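Local coordinates for DUF4442 domain-containing protein (Pseudomonas aeruginosa, PDB 1YOC) that is of unknown function but belongs to a hotdog-fold family and may be a PaaI-like thioesterase, assembling as a dimer of identical subunits, at residues Pro27-Ile32 against Leu66-Glu71; Ser31-Phe36 against Pro49-Val54. One frame throughout, in Å; residues are numbered along the deposited sequence.

Both contacts start from the same turn, which follows helix 15-25 and leads into strand 35-40. Contact 1 lays residues 27-32 on helix 63-81. Contact 2 sets residues 31-36 against 49-54, the loop that leaves strand 43-48 and runs on toward that same helix. Their centres lie about 8 Å apart, and Ser31 and Ile32 belong to both. Contact 1 is the deeper, about 7 Å from the centre of the chain against about 13 Å for contact 2. Both also touch the second subunit, so the turn links the central helix, the edge of the antiparallel sheet and the dimer interface of this hotdog-type fold.

Contact 1 of 2, residues Pro27-Ile32 against Leu66-Glu71; sequences PYFASI and LCNAAE
Ile32 and Phe29 reach from the turn 27-32 onto the helix carrying Asn68, Ala69 and Glu71. Ile32 CB already heads for the helix, and its two branches share the work. The CG2 methyl meets Asn68 slantwise, 4.1 Å from Asn68 CB. The other branch leaves with CG1 between the backbone N and the carbonyl carbon (chi1 61°), and chi2 of 170° extends it, so that CD1 settles on the helix backbone 3.6 Å from Ala69 N. That same methyl is 3.9 Å from Ala69 CB, and the Ile32 side chain also touches Phe48 of strand 43-48. Phe29 brings an edge: its CZ meets Glu71 CG at 3.8 Å with CG near the ring plane, while Phe29 CE1 lies 3.5 Å from the carbonyl Asn68 O. The Asn68 amide slants beside this ring, the two planes 28° apart. On the turn, Ser31 OG donates to Tyr28 O over 2.7 Å, and Ser31 N gives that oxygen a second bond. The hydroxyl also sits over the centre of the Tyr28 ring, while Tyr28 OH is hydrogen-bonded to Ser31 OG of the second subunit. A long helix lying against an antiparallel sheet, with a partner subunit close by, is characteristic of the hotdog fold, whose thioesterase members commonly place their active sites at such an interface.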
# COMPACT_ATOMS: atom_id res chain seq x y z
N PRO B 27 4.93 -12.53 -5.28
CA PRO B 27 5.27 -12.54 -3.87
C PRO B 27 4.69 -11.60 -2.86
O PRO B 27 4.19 -12.06 -1.83
CB PRO B 27 6.79 -12.54 -3.88
CG PRO B 27 7.11 -13.24 -5.19
CD PRO B 27 6.16 -12.54 -6.10
N TYR B 28 4.78 -10.30 -3.11
CA TYR B 28 4.29 -9.39 -2.10
C TYR B 28 2.80 -9.54 -1.77
O TYR B 28 2.40 -9.17 -0.69
CB TYR B 28 4.67 -7.92 -2.42
CG TYR B 28 4.57 -7.05 -1.19
CD1 TYR B 28 5.37 -7.31 -0.05
CD2 TYR B 28 3.64 -5.99 -1.13
CE1 TYR B 28 5.21 -6.53 1.11
CE2 TYR B 28 3.50 -5.21 0.02
CZ TYR B 28 4.27 -5.49 1.12
OH TYR B 28 4.05 -4.77 2.25
N PHE B 29 1.99 -10.08 -2.68
CA PHE B 29 0.59 -10.28 -2.35
C PHE B 29 0.42 -11.29 -1.20
O PHE B 29 -0.54 -11.23 -0.43
CB PHE B 29 -0.19 -10.72 -3.57
CG PHE B 29 -0.50 -9.59 -4.53
CD1 PHE B 29 -1.10 -8.41 -4.07
CD2 PHE B 29 -0.24 -9.72 -5.89
CE1 PHE B 29 -1.43 -7.39 -4.97
CE2 PHE B 29 -0.58 -8.71 -6.77
CZ PHE B 29 -1.18 -7.55 -6.31
N ALA B 30 1.39 -12.19 -1.07
CA ALA B 30 1.36 -13.20 -0.01
C ALA B 30 1.42 -12.57 1.38
O ALA B 30 1.00 -13.19 2.36
CB ALA B 30 2.57 -14.20 -0.19
N SER B 31 1.91 -11.34 1.47
CA SER B 31 2.00 -10.65 2.75
C SER B 31 0.61 -10.48 3.37
O SER B 31 0.52 -10.28 4.58
CB SER B 31 2.69 -9.26 2.65
OG SER B 31 1.96 -8.35 1.81
N ILE B 32 -0.46 -10.52 2.56
CA ILE B 32 -1.80 -10.45 3.18
C ILE B 32 -2.56 -11.79 3.09
O ILE B 32 -3.68 -11.88 3.56
CB ILE B 32 -2.69 -9.32 2.60
CG1 ILE B 32 -2.94 -9.52 1.10
CG2 ILE B 32 -2.01 -7.94 2.82
CD1 ILE B 32 -4.04 -8.54 0.54
N LEU B 66 -4.88 -3.14 3.21
CA LEU B 66 -6.13 -2.91 2.49
C LEU B 66 -5.77 -2.46 1.07
O LEU B 66 -6.43 -2.85 0.08
CB LEU B 66 -6.98 -1.82 3.20
CG LEU B 66 -7.35 -2.13 4.66
CD1 LEU B 66 -7.94 -0.88 5.32
CD2 LEU B 66 -8.34 -3.29 4.71
N CYS B 67 -4.76 -1.61 0.94
CA CYS B 67 -4.35 -1.15 -0.40
C CYS B 67 -3.89 -2.36 -1.21
O CYS B 67 -4.14 -2.44 -2.42
CB CYS B 67 -3.19 -0.14 -0.35
SG CYS B 67 -3.64 1.47 0.30
N ASN B 68 -3.16 -3.27 -0.55
CA ASN B 68 -2.68 -4.46 -1.26
C ASN B 68 -3.83 -5.30 -1.83
O ASN B 68 -3.76 -5.80 -2.97
CB ASN B 68 -1.82 -5.30 -0.31
CG ASN B 68 -0.64 -6.00 -1.03
OD1 ASN B 68 0.08 -6.78 -0.40
ND2 ASN B 68 -0.43 -5.71 -2.32
N ALA B 69 -4.90 -5.45 -1.05
CA ALA B 69 -6.05 -6.21 -1.51
C ALA B 69 -6.68 -5.49 -2.73
O ALA B 69 -7.12 -6.11 -3.70
CB ALA B 69 -7.14 -6.32 -0.37
N ALA B 70 -6.72 -4.16 -2.65
CA ALA B 70 -7.32 -3.35 -3.74
C ALA B 70 -6.51 -3.51 -5.01
O ALA B 70 -7.06 -3.68 -6.11
CB ALA B 70 -7.38 -1.87 -3.32
N GLU B 71 -5.19 -3.46 -4.86
CA GLU B 71 -4.31 -3.61 -6.01
C GLU B 71 -4.52 -5.01 -6.65
O GLU B 71 -4.52 -5.16 -7.87
CB GLU B 71 -2.87 -3.50 -5.55
CG GLU B 71 -1.88 -3.78 -6.63
CD GLU B 71 -1.52 -2.54 -7.40
OE1 GLU B 71 -2.36 -1.60 -7.52
OE2 GLU B 71 -0.36 -2.55 -7.91

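Contact 2 of 2, residues Ser31-Phe36 against Pro49-Val54; sequences SIAPQF and PKRREV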
# COMPACT_ATOMS: atom_id res chain seq x y z
N SER B 31 1.91 -11.34 1.47
CA SER B 31 2.00 -10.65 2.75
C SER B 31 0.61 -10.48 3.37
O SER B 31 0.52 -10.28 4.58
CB SER B 31 2.69 -9.26 2.65
OG SER B 31 1.96 -8.35 1.81
N ILE B 32 -0.46 -10.52 2.56
CA ILE B 32 -1.80 -10.45 3.18
C ILE B 32 -2.56 -11.79 3.09
O ILE B 32 -3.68 -11.88 3.56
CB ILE B 32 -2.69 -9.32 2.60
CG1 ILE B 32 -2.94 -9.52 1.10
CG2 ILE B 32 -2.01 -7.94 2.82
CD1 ILE B 32 -4.04 -8.54 0.54
N ALA B 33 -1.93 -12.82 2.52
CA ALA B 33 -2.56 -14.17 2.40
C ALA B 33 -3.97 -14.08 1.85
O ALA B 33 -4.93 -14.52 2.45
CB ALA B 33 -2.58 -14.85 3.80
N PRO B 34 -4.11 -13.51 0.65
CA PRO B 34 -5.44 -13.35 0.04
C PRO B 34 -6.01 -14.58 -0.68
O PRO B 34 -5.30 -15.56 -0.93
CB PRO B 34 -5.19 -12.20 -0.94
CG PRO B 34 -3.79 -12.60 -1.52
CD PRO B 34 -3.04 -13.20 -0.32
N GLN B 35 -7.31 -14.51 -0.96
CA GLN B 35 -7.98 -15.55 -1.75
C GLN B 35 -8.96 -14.80 -2.65
O GLN B 35 -9.41 -13.69 -2.31
CB GLN B 35 -8.79 -16.50 -0.85
CG GLN B 35 -7.95 -17.29 0.15
CD GLN B 35 -7.10 -18.34 -0.57
OE1 GLN B 35 -7.43 -18.77 -1.69
NE2 GLN B 35 -6.02 -18.76 0.06
N PHE B 36 -9.26 -15.35 -3.81
CA PHE B 36 -10.28 -14.72 -4.65
C PHE B 36 -11.60 -15.44 -4.37
O PHE B 36 -11.64 -16.69 -4.24
CB PHE B 36 -9.99 -14.93 -6.13
CG PHE B 36 -9.11 -13.87 -6.73
CD1 PHE B 36 -9.66 -12.74 -7.34
CD2 PHE B 36 -7.73 -13.98 -6.64
CE1 PHE B 36 -8.81 -11.73 -7.87
CE2 PHE B 36 -6.91 -13.01 -7.15
CZ PHE B 36 -7.44 -11.87 -7.77
N PRO B 49 -7.59 -12.65 5.55
CA PRO B 49 -7.89 -12.68 6.99
C PRO B 49 -7.18 -11.69 7.90
O PRO B 49 -6.03 -11.31 7.68
CB PRO B 49 -7.52 -14.12 7.38
CG PRO B 49 -6.26 -14.35 6.54
CD PRO B 49 -6.66 -13.72 5.16
N LYS B 50 -7.87 -11.31 8.96
CA LYS B 50 -7.23 -10.46 9.96
C LYS B 50 -6.30 -11.42 10.73
O LYS B 50 -6.70 -12.54 11.12
CB LYS B 50 -8.29 -9.89 10.92
CG LYS B 50 -7.67 -9.16 12.13
CD LYS B 50 -8.69 -8.22 12.78
CE LYS B 50 -8.13 -7.50 13.99
NZ LYS B 50 -8.29 -8.27 15.25
N ARG B 51 -5.06 -11.00 10.94
CA ARG B 51 -4.10 -11.82 11.69
C ARG B 51 -2.99 -10.85 12.13
O ARG B 51 -2.88 -9.77 11.56
CB ARG B 51 -3.54 -12.97 10.84
CG ARG B 51 -2.86 -12.48 9.58
CD ARG B 51 -2.22 -13.64 8.77
NE ARG B 51 -1.68 -13.11 7.52
CZ ARG B 51 -0.53 -13.48 6.98
NH1 ARG B 51 0.23 -14.42 7.56
NH2 ARG B 51 -0.10 -12.85 5.89
N ARG B 52 -2.18 -11.23 13.13
CA ARG B 52 -1.14 -10.31 13.62
C ARG B 52 -0.30 -9.62 12.56
O ARG B 52 -0.07 -8.41 12.64
CB ARG B 52 -0.17 -11.06 14.58
CG ARG B 52 0.77 -10.12 15.35
CD ARG B 52 1.82 -10.92 16.16
NE ARG B 52 2.73 -11.56 15.24
CZ ARG B 52 3.71 -10.91 14.61
NH1 ARG B 52 3.91 -9.61 14.84
NH2 ARG B 52 4.44 -11.53 13.69
N GLU B 53 0.13 -10.39 11.56
CA GLU B 53 0.97 -9.95 10.47
C GLU B 53 0.45 -8.79 9.62
O GLU B 53 1.26 -8.08 8.98
CB GLU B 53 1.32 -11.16 9.54
CG GLU B 53 2.22 -12.23 10.18
CD GLU B 53 1.47 -13.36 10.89
OE1 GLU B 53 0.28 -13.23 11.23
OE2 GLU B 53 2.08 -14.41 11.13
N VAL B 54 -0.86 -8.58 9.60
CA VAL B 54 -1.41 -7.46 8.80
C VAL B 54 -1.95 -6.31 9.66
O VAL B 54 -2.70 -5.46 9.18
CB VAL B 54 -2.53 -7.96 7.81
CG1 VAL B 54 -1.91 -8.86 6.76
CG2 VAL B 54 -3.63 -8.74 8.56
O HOH W 1 2.63 -9.69 6.28
O HOH W 2 -3.69 -11.74 6.18
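Val54 makes the buried, apolar part of this contact, its CG1 methyl packed against the backbone of Ser31 and Ile32. With CG1 anti to its carbonyl carbon (chi1 -67°), the methyl comes 3.6 Å from Ser31 O and 3.9 Å from Ile32 CA. Its side chain crosses that of Ile32 at about a right angle, the only pair of buried side chains to meet here. The other part, built from partly exposed residues, is wetter: single close touches and water take the place of apolar packing. Arg51 stretches out from CG to NE, bringing its flat guanidinium past the turn with Ser31 O at its edge, 3.0 Å from Arg51 NH2. Ala33 CB covers one face of the group, offset toward the rim, and Glu53 CB lies over the centre of the opposite face; the Glu53 carboxylate, well out of plane, adds at most a long charge interaction. One water joins the two loops at three points: it donates to Ile32 O (2.6 Å) and Pro49 O and accepts from Arg51 NE (2.8 Å). Another reaches Ser31 O and, weakly, Glu53 O. Pro49 CD touches Ala33 O at 3.3 Å. Farther on the chains join the sheet, where Gln35 pairs with Thr47 between strands 35-40 and 43-48; Ile32 rests on Ala65 of helix 63-81, and Pro34 touches both Leu72 of that helix and Ile22 of helix 15-25.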